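Local coordinates for 4-alpha-glucanotransferase (Streptococcus agalactiae, PDB 6M6T), which is an enzyme of the amylomaltase family, built on a TIM barrel, that holds glycan ligands in pockets, at residues K4-G8 against Y437-S441; L76-F82 against F194-Q198; W199-K203 against K288-Y292. One frame throughout, in Å; residues are numbered along the deposited sequence.

Overall arrangement
Contact 1 sits beside barrel strands 6-10 and 443-447; in contact 3, segment 288-292 runs into strand 292-295 against helix 182-208. Contact 2 lies at the outer side of helix 182-208, which it shares with contact 3; the two touch where Tyr196 CE2 meets Met289 SD at 3.7 Å. Contact 1 is the most buried, yet mainly polar, an arginine reaching carbonyls. Contact 2, partly buried, is leucine, phenylalanine and glutamine packing with a loose charge pair at its margin. Contact 3 combines a methionine-aromatic centre with weak polar contacts. The centres of contacts 2 and 3 lie about 16 Å apart, those of 1 and 2 about 37 Å.

Contact 1: residues K4-G8 against Y437-S441; sequences KRASG and YATVS
Residues 4-8 run extended into strand 6-10, with Ala6, Ser7 and Gly8 all close to fully stretched, while 437-441 leave the last turn of helix 428-438 at Tyr437 and Ala438 and unwind toward strand 443-447. These strands are neighbours in the TIM barrel, the first and the last along the chain, so the contact lies where the barrel closes on itself. The CA of Arg5 is 7.6 Å from the CA of Ser441, and the CA of Ser7 is 8.2 Å from that of Tyr437. Arg5 (chi1 m, chi2 t, chi3 p) points across: its NH1 and NH2 reach Thr439 O at 3.0 and 3.2 Å, both weak hydrogen bonds, and Ser441 O lies over one guanidinium face. NH2 is better bonded to Tyr494 O. Tyr437, chi1 m, brings the end of its ring up to the strand, where its hydroxyl bonds Thr446 OG1. Ser7 OG meets Tyr437 OH in a weak hydrogen bond of 3.3 Å.

Contact 2: residues L76-F82 against F194-Q198; sequences LLTLEGF and FFYKQ
Gln198, Phe194 and Leu77 bury the most surface here. The first two stand one turn apart on helix 182-208, linked by the backbone bond from Gln198 N to Phe194 O at 3.0 Å, and present a common face to the end of helix 74-78. In register, the CA of Leu76 lies 7.9 Å from that of Gln198, and the CA of Leu77 8.5 Å from that of Phe194. Gln198, with chi1 m and chi2 t, extends its amide between the two leucines: NE2 comes to 3.4 Å from Leu76 CB and 3.7 Å from Leu77 CD2, packing contacts both, while OE1 accepts a hydrogen bond from Asp73 N. Leu77 (chi1 m, chi2 t) sets CD2 over the face of the Phe194 ring, 4.1 Å from its centroid and 15° off the normal, a CH-pi contact.

The segment 76-82 belongs to the long excursion between barrel strand 43-45 and helix 182-208, so this is where that insertion packs back on the barrel helix. Its helix ends in a Schellman motif: Gly81 closes a type I turn from Thr78, with Gly81 N 3.0 Å from Thr78 O, and at its phi of 88° a CB would jam against Glu80 O, which calls for glycine. The reversal brings Phe82 (chi1 m) alongside Phe194, CE2 to CE1 at 3.9 Å, the rings oblique with planes at 43°. Val117 and Ala116 of helix 105-122 pack against Phe194 and Leu77 respectively. At the exposed margin Glu80 OE1 lies 3.9 Å from Lys197 CE and 4.4 Å from Lys197 NZ, beyond salt-bridge distance.

Contact 3: residues W199-K203 against K288-Y292; sequences WFELK and KMYDY
Met289 forms the apolar centre of this contact, lying against both Trp199 and Phe200. Helices 182-208 and 277-289, to which the segments belong, lead into the adjacent parallel strands 212-217 and 292-295, as successive beta-alpha units of the TIM barrel do. Their CA atoms come to 8.0 Å at Phe200 and Met289, and to 7.8 Å at Lys203 and Tyr290. Although its CA-to-CB bond points away, Met289 folds back (chi2 and chi3 both m), placing CE over the face of the five-membered ring of Trp199, 3.6 Å from its centroid. SD makes oblique Met-aromatic contacts with that ring and with Phe200, where Phe200 CZ is 4.0 Å from Met289 SD. Trp199, chi1 t, also meets Tyr290 through CZ2 to CD1 at 4.1 Å.

Tyr290 leaves the helix, with phi/psi of -135/-179°, and the carbonyls at the helix end face the other segment. Trp199 NE1 gives Met289 O a weak hydrogen bond of 3.3 Å, and Phe200 turns its ring edge to Lys288 O, CE1 3.5 Å away. Lys203 stretches along this end, CD 3.4 Å from Met289 O. Asp291 OD2 is bonded to Ile213 N of strand 212-217. Lys203 NZ makes a weak hydrogen bond to Lys288 O at 3.4 Å and a long salt bridge to Asp291 OD1 at 3.8 Å.

Contact 1: residues K4-G8 against Y437-S441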
ATOM      1  N   LYS A   4      24.919   7.390   2.928  1.00 52.60           N
ATOM      2  CA  LYS A   4      25.049   6.581   1.714  1.00 47.43           C
ATOM      3  C   LYS A   4      23.847   6.781   0.803  1.00 44.93           C
ATOM      4  O   LYS A   4      22.708   6.575   1.228  1.00 53.96           O
ATOM      5  CB  LYS A   4      25.174   5.104   2.085  1.00 51.84           C
ATOM      6  CG  LYS A   4      25.373   4.139   0.916  1.00 54.79           C
ATOM      7  CD  LYS A   4      26.740   4.304   0.217  1.00 59.63           C
ATOM      8  CE  LYS A   4      27.826   3.424   0.851  1.00 59.39           C
ATOM      9  NZ  LYS A   4      29.071   4.247   1.058  1.00 55.76           N
ATOM     10  N   ARG A   5      24.098   7.180  -0.443  1.00 40.16           N
ATOM     11  CA  ARG A   5      23.028   7.366  -1.411  1.00 38.83           C
ATOM     12  C   ARG A   5      22.594   6.022  -1.990  1.00 38.22           C
ATOM     13  O   ARG A   5      23.294   5.019  -1.879  1.00 39.99           O
ATOM     14  CB  ARG A   5      23.459   8.304  -2.532  1.00 39.88           C
ATOM     15  CG  ARG A   5      23.396   9.781  -2.177  1.00 42.01           C
ATOM     16  CD  ARG A   5      24.340  10.614  -3.052  1.00 39.28           C
ATOM     17  NE  ARG A   5      23.854  10.766  -4.419  1.00 38.34           N
ATOM     18  CZ  ARG A   5      23.203  11.840  -4.850  1.00 36.66           C
ATOM     19  NH1 ARG A   5      22.985  12.841  -4.008  1.00 36.60           N
ATOM     20  NH2 ARG A   5      22.784  11.918  -6.108  1.00 34.35           N
ATOM     21  N   ALA A   6      21.404   6.009  -2.585  1.00 40.03           N
ATOM     22  CA  ALA A   6      20.757   4.786  -3.048  1.00 31.78           C
ATOM     23  C   ALA A   6      19.549   5.164  -3.900  1.00 37.12           C
ATOM     24  O   ALA A   6      19.179   6.338  -4.020  1.00 33.52           O
ATOM     25  CB  ALA A   6      20.335   3.890  -1.887  1.00 37.49           C
ATOM     26  N   SER A   7      18.935   4.144  -4.501  1.00 40.88           N
ATOM     27  CA  SER A   7      17.762   4.341  -5.337  1.00 35.81           C
ATOM     28  C   SER A   7      16.925   3.072  -5.305  1.00 37.78           C
ATOM     29  O   SER A   7      17.343   2.023  -4.792  1.00 40.23           O
ATOM     30  CB  SER A   7      18.128   4.706  -6.778  1.00 37.43           C
ATOM     31  OG  SER A   7      18.051   3.573  -7.621  1.00 35.78           O
ATOM     32  N   GLY A   8      15.710   3.201  -5.824  1.00 37.94           N
ATOM     33  CA  GLY A   8      14.771   2.096  -5.784  1.00 33.83           C
ATOM     34  C   GLY A   8      13.675   2.308  -6.796  1.00 34.57           C
ATOM     35  O   GLY A   8      13.572   3.357  -7.435  1.00 35.33           O
ATOM     36  N   TYR A 437      17.516  11.953 -10.219  1.00 41.23           N
ATOM     37  CA  TYR A 437      18.640  11.232  -9.648  1.00 39.70           C
ATOM     38  C   TYR A 437      19.801  12.157  -9.347  1.00 42.12           C
ATOM     39  O   TYR A 437      20.657  11.811  -8.526  1.00 39.42           O
ATOM     40  CB  TYR A 437      19.070  10.102 -10.586  1.00 45.16           C
ATOM     41  CG  TYR A 437      18.289   8.842 -10.343  1.00 38.26           C
ATOM     42  CD1 TYR A 437      16.924   8.896 -10.116  1.00 39.57           C
ATOM     43  CD2 TYR A 437      18.912   7.608 -10.309  1.00 43.31           C
ATOM     44  CE1 TYR A 437      16.198   7.758  -9.886  1.00 43.05           C
ATOM     45  CE2 TYR A 437      18.188   6.451 -10.068  1.00 43.50           C
ATOM     46  CZ  TYR A 437      16.831   6.540  -9.858  1.00 37.98           C
ATOM     47  OH  TYR A 437      16.098   5.418  -9.602  1.00 38.12           O
ATOM     48  N   ALA A 438      19.840  13.334  -9.976  1.00 45.02           N
ATOM     49  CA  ALA A 438      20.890  14.291  -9.659  1.00 38.90           C
ATOM     50  C   ALA A 438      20.674  15.038  -8.345  1.00 38.91           C
ATOM     51  O   ALA A 438      21.593  15.747  -7.917  1.00 46.42           O
ATOM     52  CB  ALA A 438      21.028  15.301 -10.796  1.00 39.53           C
ATOM     53  N   THR A 439      19.515  14.901  -7.696  1.00 33.96           N
ATOM     54  CA  THR A 439      19.218  15.675  -6.494  1.00 38.38           C
ATOM     55  C   THR A 439      20.008  15.163  -5.288  1.00 34.43           C
ATOM     56  O   THR A 439      20.486  14.030  -5.254  1.00 34.79           O
ATOM     57  CB  THR A 439      17.717  15.642  -6.172  1.00 38.69           C
ATOM     58  OG1 THR A 439      17.389  14.440  -5.469  1.00 36.82           O
ATOM     59  CG2 THR A 439      16.879  15.726  -7.440  1.00 39.82           C
ATOM     60  N   VAL A 440      20.116  16.014  -4.270  1.00 30.83           N
ATOM     61  CA  VAL A 440      20.925  15.694  -3.102  1.00 32.60           C
ATOM     62  C   VAL A 440      20.221  14.700  -2.190  1.00 37.81           C
ATOM     63  O   VAL A 440      20.722  14.393  -1.099  1.00 38.01           O
ATOM     64  CB  VAL A 440      21.288  16.969  -2.327  1.00 34.31           C
ATOM     65  CG1 VAL A 440      21.950  17.948  -3.255  1.00 34.18           C
ATOM     66  CG2 VAL A 440      20.054  17.582  -1.696  1.00 32.29           C
ATOM     67  N   SER A 441      19.049  14.214  -2.614  1.00 37.33           N
ATOM     68  CA  SER A 441      18.251  13.311  -1.790  1.00 38.62           C
ATOM     69  C   SER A 441      19.011  12.017  -1.526  1.00 39.18           C
ATOM     70  O   SER A 441      19.727  11.520  -2.397  1.00 42.55           O
ATOM     71  CB  SER A 441      16.913  13.000  -2.480  1.00 39.14           C
ATOM     72  OG  SER A 441      15.905  13.960  -2.202  1.00 37.19           O
TER

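Contact 2: residues L76-F82 against F194-Q198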
ATOM      1  N   LEU A  76       3.618 -21.579  -7.213  1.00 56.64           N
ATOM      2  CA  LEU A  76       4.304 -21.945  -5.981  1.00 56.20           C
ATOM      3  C   LEU A  76       3.512 -22.979  -5.197  1.00 57.21           C
ATOM      4  O   LEU A  76       4.096 -23.842  -4.523  1.00 46.95           O
ATOM      5  CB  LEU A  76       4.539 -20.695  -5.140  1.00 52.54           C
ATOM      6  CG  LEU A  76       5.857 -19.960  -5.387  1.00 54.16           C
ATOM      7  CD1 LEU A  76       5.960 -18.766  -4.447  1.00 56.86           C
ATOM      8  CD2 LEU A  76       7.037 -20.901  -5.204  1.00 38.65           C
ATOM      9  N   LEU A  77       2.179 -22.910  -5.295  1.00 61.18           N
ATOM     10  CA  LEU A  77       1.279 -23.826  -4.604  1.00 63.96           C
ATOM     11  C   LEU A  77       1.246 -25.197  -5.262  1.00 65.64           C
ATOM     12  O   LEU A  77       1.084 -26.213  -4.571  1.00 66.75           O
ATOM     13  CB  LEU A  77      -0.137 -23.246  -4.568  1.00 56.63           C
ATOM     14  CG  LEU A  77      -0.546 -22.341  -3.422  1.00 49.80           C
ATOM     15  CD1 LEU A  77      -2.059 -22.350  -3.342  1.00 47.39           C
ATOM     16  CD2 LEU A  77       0.098 -22.794  -2.120  1.00 48.68           C
ATOM     17  N   THR A  78       1.366 -25.236  -6.590  1.00 63.45           N
ATOM     18  CA  THR A  78       1.462 -26.506  -7.300  1.00 61.12           C
ATOM     19  C   THR A  78       2.753 -27.221  -6.933  1.00 63.11           C
ATOM     20  O   THR A  78       2.736 -28.400  -6.568  1.00 72.59           O
ATOM     21  CB  THR A  78       1.376 -26.269  -8.809  1.00 64.99           C
ATOM     22  OG1 THR A  78       0.021 -25.952  -9.160  1.00 66.47           O
ATOM     23  CG2 THR A  78       1.845 -27.505  -9.592  1.00 62.00           C
ATOM     24  N   LEU A  79       3.872 -26.500  -6.955  1.00 62.01           N
ATOM     25  CA  LEU A  79       5.165 -27.100  -6.638  1.00 63.88           C
ATOM     26  C   LEU A  79       5.243 -27.632  -5.204  1.00 63.62           C
ATOM     27  O   LEU A  79       6.260 -28.215  -4.813  1.00 69.73           O
ATOM     28  CB  LEU A  79       6.296 -26.092  -6.893  1.00 65.48           C
ATOM     29  CG  LEU A  79       6.833 -25.989  -8.331  1.00 70.01           C
ATOM     30  CD1 LEU A  79       5.807 -25.466  -9.359  1.00 60.92           C
ATOM     31  CD2 LEU A  79       8.116 -25.151  -8.357  1.00 72.10           C
ATOM     32  N   GLU A  80       4.177 -27.445  -4.417  1.00 65.12           N
ATOM     33  CA  GLU A  80       4.114 -27.871  -3.020  1.00 65.17           C
ATOM     34  C   GLU A  80       3.345 -29.170  -2.820  1.00 67.26           C
ATOM     35  O   GLU A  80       3.370 -29.722  -1.714  1.00 66.13           O
ATOM     36  CB  GLU A  80       3.470 -26.770  -2.155  1.00 69.05           C
ATOM     37  CG  GLU A  80       4.451 -25.729  -1.596  1.00 65.26           C
ATOM     38  CD  GLU A  80       5.249 -26.247  -0.390  1.00 73.79           C
ATOM     39  OE1 GLU A  80       4.648 -26.535   0.677  1.00 73.68           O
ATOM     40  OE2 GLU A  80       6.490 -26.375  -0.521  1.00 76.32           O
ATOM     41  N   GLY A  81       2.664 -29.663  -3.851  1.00 65.36           N
ATOM     42  CA  GLY A  81       1.870 -30.866  -3.737  1.00 61.48           C
ATOM     43  C   GLY A  81       0.454 -30.637  -3.285  1.00 70.01           C
ATOM     44  O   GLY A  81      -0.212 -31.593  -2.871  1.00 74.03           O
ATOM     45  N   PHE A  82      -0.028 -29.395  -3.358  1.00 74.17           N
ATOM     46  CA  PHE A  82      -1.317 -28.958  -2.827  1.00 66.20           C
ATOM     47  C   PHE A  82      -2.383 -28.860  -3.905  1.00 63.89           C
ATOM     48  O   PHE A  82      -3.483 -29.385  -3.739  1.00 65.32           O
ATOM     49  CB  PHE A  82      -1.153 -27.601  -2.142  1.00 66.48           C
ATOM     50  CG  PHE A  82      -0.359 -27.658  -0.872  1.00 68.90           C
ATOM     51  CD1 PHE A  82      -0.178 -28.868  -0.208  1.00 60.71           C
ATOM     52  CD2 PHE A  82       0.198 -26.498  -0.332  1.00 65.28           C
ATOM     53  CE1 PHE A  82       0.541 -28.924   0.968  1.00 63.67           C
ATOM     54  CE2 PHE A  82       0.922 -26.541   0.849  1.00 64.05           C
ATOM     55  CZ  PHE A  82       1.095 -27.758   1.500  1.00 70.94           C
ATOM     56  N   PHE A 194      -0.691 -19.302   3.820  1.00 48.87           N
ATOM     57  CA  PHE A 194      -0.091 -19.302   2.488  1.00 47.12           C
ATOM     58  C   PHE A 194       0.551 -17.964   2.184  1.00 47.84           C
ATOM     59  O   PHE A 194       1.716 -17.893   1.768  1.00 44.83           O
ATOM     60  CB  PHE A 194      -1.150 -19.594   1.435  1.00 43.98           C
ATOM     61  CG  PHE A 194      -1.586 -20.997   1.407  1.00 49.02           C
ATOM     62  CD1 PHE A 194      -0.691 -22.011   1.714  1.00 52.64           C
ATOM     63  CD2 PHE A 194      -2.878 -21.317   1.059  1.00 44.17           C
ATOM     64  CE1 PHE A 194      -1.083 -23.320   1.687  1.00 53.47           C
ATOM     65  CE2 PHE A 194      -3.277 -22.616   1.034  1.00 47.37           C
ATOM     66  CZ  PHE A 194      -2.380 -23.627   1.346  1.00 49.63           C
ATOM     67  N   PHE A 195      -0.234 -16.895   2.323  1.00 45.70           N
ATOM     68  CA  PHE A 195       0.273 -15.548   2.138  1.00 42.84           C
ATOM     69  C   PHE A 195       1.604 -15.369   2.834  1.00 45.43           C
ATOM     70  O   PHE A 195       2.601 -15.013   2.206  1.00 43.93           O
ATOM     71  CB  PHE A 195      -0.722 -14.519   2.672  1.00 37.15           C
ATOM     72  CG  PHE A 195      -0.442 -13.135   2.194  1.00 38.05           C
ATOM     73  CD1 PHE A 195       0.453 -12.318   2.877  1.00 39.25           C
ATOM     74  CD2 PHE A 195      -1.051 -12.651   1.039  1.00 37.07           C
ATOM     75  CE1 PHE A 195       0.725 -11.035   2.421  1.00 42.24           C
ATOM     76  CE2 PHE A 195      -0.791 -11.368   0.577  1.00 40.45           C
ATOM     77  CZ  PHE A 195       0.094 -10.551   1.267  1.00 42.30           C
ATOM     78  N   TYR A 196       1.624 -15.584   4.145  1.00 46.10           N
ATOM     79  CA  TYR A 196       2.825 -15.230   4.887  1.00 47.13           C
ATOM     80  C   TYR A 196       4.003 -16.120   4.506  1.00 48.93           C
ATOM     81  O   TYR A 196       5.124 -15.621   4.359  1.00 45.21           O
ATOM     82  CB  TYR A 196       2.547 -15.265   6.387  1.00 50.07           C
ATOM     83  CG  TYR A 196       1.997 -13.947   6.851  1.00 49.95           C
ATOM     84  CD1 TYR A 196       0.757 -13.503   6.396  1.00 49.11           C
ATOM     85  CD2 TYR A 196       2.723 -13.123   7.715  1.00 57.31           C
ATOM     86  CE1 TYR A 196       0.231 -12.286   6.802  1.00 44.84           C
ATOM     87  CE2 TYR A 196       2.210 -11.893   8.127  1.00 52.00           C
ATOM     88  CZ  TYR A 196       0.963 -11.486   7.658  1.00 49.03           C
ATOM     89  OH  TYR A 196       0.435 -10.281   8.040  1.00 51.35           O
ATOM     90  N   LYS A 197       3.773 -17.429   4.316  1.00 51.84           N
ATOM     91  CA  LYS A 197       4.838 -18.331   3.868  1.00 48.43           C
ATOM     92  C   LYS A 197       5.481 -17.836   2.564  1.00 47.05           C
ATOM     93  O   LYS A 197       6.707 -17.644   2.485  1.00 42.11           O
ATOM     94  CB  LYS A 197       4.262 -19.745   3.712  1.00 51.26           C
ATOM     95  CG  LYS A 197       5.265 -20.883   3.560  1.00 55.38           C
ATOM     96  CD  LYS A 197       4.868 -21.790   2.385  1.00 63.11           C
ATOM     97  CE  LYS A 197       5.194 -23.255   2.650  1.00 66.82           C
ATOM     98  NZ  LYS A 197       6.592 -23.411   3.139  1.00 67.67           N
ATOM     99  N   GLN A 198       4.648 -17.562   1.548  1.00 46.81           N
ATOM    100  CA  GLN A 198       5.150 -17.097   0.254  1.00 49.44           C
ATOM    101  C   GLN A 198       5.798 -15.720   0.360  1.00 52.34           C
ATOM    102  O   GLN A 198       6.896 -15.491  -0.179  1.00 51.23           O
ATOM    103  CB  GLN A 198       4.013 -17.092  -0.772  1.00 39.08           C
ATOM    104  CG  GLN A 198       3.328 -18.448  -0.816  1.00 41.20           C
ATOM    105  CD  GLN A 198       2.718 -18.806  -2.153  1.00 45.73           C
ATOM    106  OE1 GLN A 198       2.354 -17.943  -2.946  1.00 45.97           O
ATOM    107  NE2 GLN A 198       2.588 -20.107  -2.402  1.00 55.37           N
TER

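Contact 3: residues W199-K203 against K288-Y292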
ATOM      1  N   TRP A 199       5.136 -14.791   1.060  1.00 48.82           N
ATOM      2  CA  TRP A 199       5.661 -13.438   1.166  1.00 47.67           C
ATOM      3  C   TRP A 199       7.017 -13.420   1.860  1.00 44.55           C
ATOM      4  O   TRP A 199       7.922 -12.699   1.440  1.00 46.07           O
ATOM      5  CB  TRP A 199       4.699 -12.519   1.918  1.00 51.89           C
ATOM      6  CG  TRP A 199       5.478 -11.344   2.398  1.00 44.93           C
ATOM      7  CD1 TRP A 199       6.010 -11.151   3.645  1.00 42.86           C
ATOM      8  CD2 TRP A 199       5.909 -10.250   1.600  1.00 41.20           C
ATOM      9  NE1 TRP A 199       6.727  -9.977   3.668  1.00 48.55           N
ATOM     10  CE2 TRP A 199       6.679  -9.408   2.422  1.00 43.59           C
ATOM     11  CE3 TRP A 199       5.710  -9.893   0.266  1.00 44.12           C
ATOM     12  CZ2 TRP A 199       7.249  -8.240   1.953  1.00 41.98           C
ATOM     13  CZ3 TRP A 199       6.262  -8.725  -0.193  1.00 44.83           C
ATOM     14  CH2 TRP A 199       7.025  -7.909   0.646  1.00 40.35           C
ATOM     15  N   PHE A 200       7.172 -14.168   2.946  1.00 42.67           N
ATOM     16  CA  PHE A 200       8.451 -14.120   3.632  1.00 44.37           C
ATOM     17  C   PHE A 200       9.526 -14.858   2.851  1.00 52.12           C
ATOM     18  O   PHE A 200      10.700 -14.477   2.917  1.00 48.53           O
ATOM     19  CB  PHE A 200       8.299 -14.636   5.062  1.00 43.19           C
ATOM     20  CG  PHE A 200       7.832 -13.553   6.033  1.00 54.89           C
ATOM     21  CD1 PHE A 200       8.558 -12.364   6.167  1.00 45.37           C
ATOM     22  CD2 PHE A 200       6.655 -13.698   6.762  1.00 47.60           C
ATOM     23  CE1 PHE A 200       8.147 -11.367   7.016  1.00 46.44           C
ATOM     24  CE2 PHE A 200       6.236 -12.712   7.618  1.00 55.07           C
ATOM     25  CZ  PHE A 200       6.988 -11.533   7.753  1.00 55.03           C
ATOM     26  N   GLU A 201       9.146 -15.864   2.050  1.00 56.11           N
ATOM     27  CA  GLU A 201      10.097 -16.407   1.082  1.00 55.19           C
ATOM     28  C   GLU A 201      10.611 -15.316   0.143  1.00 52.19           C
ATOM     29  O   GLU A 201      11.824 -15.192  -0.085  1.00 51.05           O
ATOM     30  CB  GLU A 201       9.448 -17.533   0.283  1.00 56.01           C
ATOM     31  CG  GLU A 201       9.665 -18.920   0.873  1.00 57.97           C
ATOM     32  CD  GLU A 201       8.700 -19.938   0.285  1.00 67.56           C
ATOM     33  OE1 GLU A 201       8.460 -20.982   0.942  1.00 65.33           O
ATOM     34  OE2 GLU A 201       8.174 -19.670  -0.829  1.00 63.94           O
ATOM     35  N   LEU A 202       9.695 -14.526  -0.421  1.00 52.91           N
ATOM     36  CA  LEU A 202      10.105 -13.454  -1.326  1.00 53.18           C
ATOM     37  C   LEU A 202      10.969 -12.410  -0.611  1.00 49.74           C
ATOM     38  O   LEU A 202      12.001 -11.968  -1.135  1.00 47.96           O
ATOM     39  CB  LEU A 202       8.883 -12.798  -1.960  1.00 44.10           C
ATOM     40  CG  LEU A 202       9.324 -11.707  -2.936  1.00 44.66           C
ATOM     41  CD1 LEU A 202      10.088 -12.335  -4.079  1.00 45.75           C
ATOM     42  CD2 LEU A 202       8.156 -10.887  -3.462  1.00 53.87           C
ATOM     43  N   LYS A 203      10.554 -11.989   0.583  1.00 43.46           N
ATOM     44  CA  LYS A 203      11.348 -11.012   1.319  1.00 49.33           C
ATOM     45  C   LYS A 203      12.732 -11.562   1.661  1.00 50.57           C
ATOM     46  O   LYS A 203      13.707 -10.809   1.677  1.00 45.66           O
ATOM     47  CB  LYS A 203      10.599 -10.558   2.582  1.00 45.50           C
ATOM     48  CG  LYS A 203      11.449  -9.801   3.602  1.00 40.60           C
ATOM     49  CD  LYS A 203      10.686  -8.684   4.283  1.00 45.56           C
ATOM     50  CE  LYS A 203      11.577  -7.941   5.271  1.00 43.52           C
ATOM     51  NZ  LYS A 203      11.696  -8.662   6.563  1.00 49.20           N
ATOM     52  N   LYS A 288       8.456  -5.814  11.032  1.00 43.24           N
ATOM     53  CA  LYS A 288       8.779  -7.191  10.671  1.00 42.65           C
ATOM     54  C   LYS A 288       8.319  -7.540   9.257  1.00 44.97           C
ATOM     55  O   LYS A 288       8.981  -8.324   8.567  1.00 45.33           O
ATOM     56  CB  LYS A 288       8.193  -8.198  11.675  1.00 42.52           C
ATOM     57  CG  LYS A 288       8.742  -9.620  11.435  1.00 50.24           C
ATOM     58  CD  LYS A 288       8.031 -10.740  12.211  1.00 61.87           C
ATOM     59  CE  LYS A 288       8.370 -12.139  11.628  1.00 55.67           C
ATOM     60  NZ  LYS A 288       8.971 -13.083  12.621  1.00 59.01           N
ATOM     61  N   MET A 289       7.206  -6.965   8.799  1.00 47.12           N
ATOM     62  CA  MET A 289       6.740  -7.273   7.453  1.00 47.58           C
ATOM     63  C   MET A 289       7.688  -6.729   6.400  1.00 47.02           C
ATOM     64  O   MET A 289       7.743  -7.254   5.286  1.00 48.63           O
ATOM     65  CB  MET A 289       5.333  -6.712   7.235  1.00 45.05           C
ATOM     66  CG  MET A 289       4.199  -7.702   7.552  1.00 56.44           C
ATOM     67  SD  MET A 289       4.061  -9.136   6.441  1.00 64.86           S
ATOM     68  CE  MET A 289       3.971  -8.370   4.807  1.00 45.00           C
ATOM     69  N   TYR A 290       8.445  -5.693   6.729  1.00 50.54           N
ATOM     70  CA  TYR A 290       9.205  -4.966   5.729  1.00 49.80           C
ATOM     71  C   TYR A 290      10.610  -4.704   6.242  1.00 49.03           C
ATOM     72  O   TYR A 290      10.999  -5.144   7.333  1.00 48.94           O
ATOM     73  CB  TYR A 290       8.484  -3.666   5.367  1.00 45.94           C
ATOM     74  CG  TYR A 290       7.034  -3.913   5.022  1.00 46.61           C
ATOM     75  CD1 TYR A 290       6.681  -4.748   3.958  1.00 49.11           C
ATOM     76  CD2 TYR A 290       6.018  -3.347   5.765  1.00 48.74           C
ATOM     77  CE1 TYR A 290       5.351  -4.980   3.631  1.00 46.39           C
ATOM     78  CE2 TYR A 290       4.682  -3.582   5.448  1.00 52.57           C
ATOM     79  CZ  TYR A 290       4.359  -4.395   4.385  1.00 45.09           C
ATOM     80  OH  TYR A 290       3.037  -4.609   4.079  1.00 46.72           O
ATOM     81  N   ASP A 291      11.388  -4.015   5.412  1.00 46.54           N
ATOM     82  CA  ASP A 291      12.688  -3.490   5.807  1.00 42.65           C
ATOM     83  C   ASP A 291      12.629  -1.990   6.092  1.00 49.04           C
ATOM     84  O   ASP A 291      13.368  -1.486   6.950  1.00 43.99           O
ATOM     85  CB  ASP A 291      13.727  -3.767   4.710  1.00 42.51           C
ATOM     86  CG  ASP A 291      13.755  -5.240   4.249  1.00 51.80           C
ATOM     87  OD1 ASP A 291      14.140  -6.128   5.049  1.00 58.44           O
ATOM     88  OD2 ASP A 291      13.405  -5.512   3.074  1.00 43.77           O
ATOM     89  N   TYR A 292      11.745  -1.274   5.402  1.00 45.27           N
ATOM     90  CA  TYR A 292      11.523   0.142   5.629  1.00 46.91           C
ATOM     91  C   TYR A 292      10.026   0.382   5.561  1.00 44.93           C
ATOM     92  O   TYR A 292       9.399   0.041   4.558  1.00 47.42           O
ATOM     93  CB  TYR A 292      12.254   1.003   4.580  1.00 45.22           C
ATOM     94  CG  TYR A 292      13.656   1.384   4.970  1.00 42.96           C
ATOM     95  CD1 TYR A 292      14.700   0.487   4.845  1.00 40.98           C
ATOM     96  CD2 TYR A 292      13.933   2.643   5.482  1.00 53.55           C
ATOM     97  CE1 TYR A 292      15.978   0.825   5.214  1.00 46.42           C
ATOM     98  CE2 TYR A 292      15.223   2.999   5.856  1.00 51.94           C
ATOM     99  CZ  TYR A 292      16.238   2.085   5.721  1.00 49.57           C
ATOM    100  OH  TYR A 292      17.517   2.434   6.092  1.00 58.75           O
TER